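Hydroxyglutarate synthase (Oryza sativa, PDB 6W1K) catalyses the iron(II)-dependent decarboxylation and hydroxylation of 2-oxoadipate to D-2-hydroxyglutarate, a step of plant lysine catabolism. Local coordinates at residues 139-142 against 143-147. Sequence-based numbering, arbitrary orientation.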
loop_
_atom_site.group_PDB
_atom_site.type_symbol
_atom_site.label_atom_id
_atom_site.label_comp_id
_atom_site.label_asym_id
_atom_site.label_seq_id
_atom_site.Cartn_x
_atom_site.Cartn_y
_atom_site.Cartn_z
ATOM N N ILE A 139 -5.483 11.923 -22.298
ATOM C CA ILE A 139 -6.583 11.750 -21.363
ATOM C C ILE A 139 -6.120 12.100 -19.950
ATOM O O ILE A 139 -6.768 12.865 -19.227
ATOM C CB ILE A 139 -7.123 10.309 -21.435
ATOM C CG1 ILE A 139 -7.938 10.067 -22.693
ATOM C CG2 ILE A 139 -7.952 10.000 -20.166
ATOM C CD1 ILE A 139 -8.126 8.594 -22.988
ATOM N N ILE A 140 -4.957 11.588 -19.558
ATOM C CA ILE A 140 -4.457 11.879 -18.221
ATOM C C ILE A 140 -4.178 13.364 -18.078
ATOM O O ILE A 140 -4.501 13.976 -17.050
ATOM C CB ILE A 140 -3.206 11.028 -17.933
ATOM C CG1 ILE A 140 -3.633 9.577 -17.762
ATOM C CG2 ILE A 140 -2.467 11.531 -16.690
ATOM C CD1 ILE A 140 -2.482 8.559 -17.918
ATOM N N GLN A 141 -3.574 13.967 -19.104
ATOM C CA GLN A 141 -3.289 15.393 -19.065
ATOM C C GLN A 141 -4.564 16.212 -18.896
ATOM O O GLN A 141 -4.551 17.253 -18.230
ATOM C CB GLN A 141 -2.562 15.826 -20.329
ATOM C CG GLN A 141 -1.895 17.154 -20.224
ATOM C CD GLN A 141 -0.762 17.172 -19.192
ATOM O OE1 GLN A 141 0.001 16.203 -19.040
ATOM N NE2 GLN A 141 -0.659 18.286 -18.465
ATOM N N LYS A 142 -5.664 15.786 -19.530
ATOM C CA LYS A 142 -6.927 16.507 -19.387
ATOM C C LYS A 142 -7.355 16.551 -17.922
ATOM O O LYS A 142 -7.769 17.599 -17.407
ATOM C CB LYS A 142 -8.026 15.854 -20.238
ATOM C CG LYS A 142 -9.433 16.434 -19.986
ATOM C CD LYS A 142 -10.497 15.841 -20.914
ATOM C CE LYS A 142 -10.760 14.374 -20.595
ATOM N NZ LYS A 142 -12.007 13.859 -21.286
ATOM N N TYR A 143 -7.313 15.402 -17.248
ATOM C CA TYR A 143 -7.739 15.388 -15.854
ATOM C C TYR A 143 -6.768 16.154 -14.973
ATOM O O TYR A 143 -7.200 16.917 -14.092
ATOM C CB TYR A 143 -7.913 13.958 -15.385
ATOM C CG TYR A 143 -9.130 13.362 -16.008
ATOM C CD1 TYR A 143 -10.392 13.686 -15.549
ATOM C CD2 TYR A 143 -9.039 12.551 -17.098
ATOM C CE1 TYR A 143 -11.521 13.173 -16.120
ATOM C CE2 TYR A 143 -10.144 12.019 -17.651
ATOM C CZ TYR A 143 -11.403 12.336 -17.174
ATOM O OH TYR A 143 -12.556 11.846 -17.750
ATOM N N ILE A 144 -5.464 16.005 -15.220
ATOM C CA ILE A 144 -4.479 16.765 -14.452
ATOM C C ILE A 144 -4.755 18.269 -14.576
ATOM O O ILE A 144 -4.659 19.015 -13.599
ATOM C CB ILE A 144 -3.048 16.422 -14.910
ATOM C CG1 ILE A 144 -2.611 15.000 -14.513
ATOM C CG2 ILE A 144 -2.052 17.435 -14.367
ATOM C CD1 ILE A 144 -2.826 14.655 -13.133
ATOM N N ARG A 145 -5.094 18.738 -15.785
ATOM C CA ARG A 145 -5.423 20.155 -15.946
ATOM C C ARG A 145 -6.641 20.548 -15.104
ATOM O O ARG A 145 -6.648 21.615 -14.481
ATOM C CB ARG A 145 -5.646 20.505 -17.417
ATOM C CG ARG A 145 -4.332 20.550 -18.226
ATOM C CD ARG A 145 -3.275 21.539 -17.635
ATOM N NE ARG A 145 -2.148 20.862 -16.969
ATOM C CZ ARG A 145 -1.596 21.253 -15.816
ATOM N NH1 ARG A 145 -2.052 22.334 -15.180
ATOM N NH2 ARG A 145 -0.582 20.562 -15.295
ATOM N N THR A 146 -7.649 19.672 -15.009
ATOM C CA THR A 146 -8.839 20.012 -14.238
ATOM C C THR A 146 -8.565 20.116 -12.741
ATOM O O THR A 146 -9.380 20.710 -12.015
ATOM C CB THR A 146 -9.998 19.009 -14.447
ATOM O OG1 THR A 146 -9.792 17.781 -13.740
ATOM C CG2 THR A 146 -10.231 18.704 -15.923
ATOM N N SER A 147 -7.452 19.552 -12.279
ATOM C CA SER A 147 -7.084 19.443 -10.861
ATOM C C SER A 147 -6.337 20.653 -10.349
ATOM O O SER A 147 -6.231 20.831 -9.134
ATOM C CB SER A 147 -6.224 18.186 -10.672
ATOM O OG SER A 147 -5.958 17.916 -9.300
#
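I139 sets its CG2 methyl in the plane of the Y143 ring, at the edge, 3.9 Å from CE2, one helical turn on; its carbonyl O accepts the Y143 backbone N at 3.3 Å. I140 and I144 run side by side, CG2 of I140 4.1 Å from CG1 of I144; I144 N bonds I140 O (2.9 Å). Q141, bent at chi2 (65°), lays its amide nearly coplanar with the R145 guanidinium, 15° apart; D68 OD1 accepts a hydrogen bond from Q141 NE2 and forms a salt bridge with R145 NH2, which probably lets the two donors NE2 of Q141 and NE of R145 sit 3.3 Å apart. K142 bends at chi3 (69°), which brings CE obliquely beside the Y143 ring, 3.8 Å from CE2, while NZ forms a salt bridge with D172, whose OD2 is also hydrogen-bonded to Y143 OH. A leucine in place of Y143 would probably leave D172 without its hydroxyl partner and the I139 methyl and K142 chain with less to pack on. The segment lies within helix 134-147: I139 and I140 pack on helix 170-179, and Y143 OH is also hydrogen-bonded to I169 N just before it.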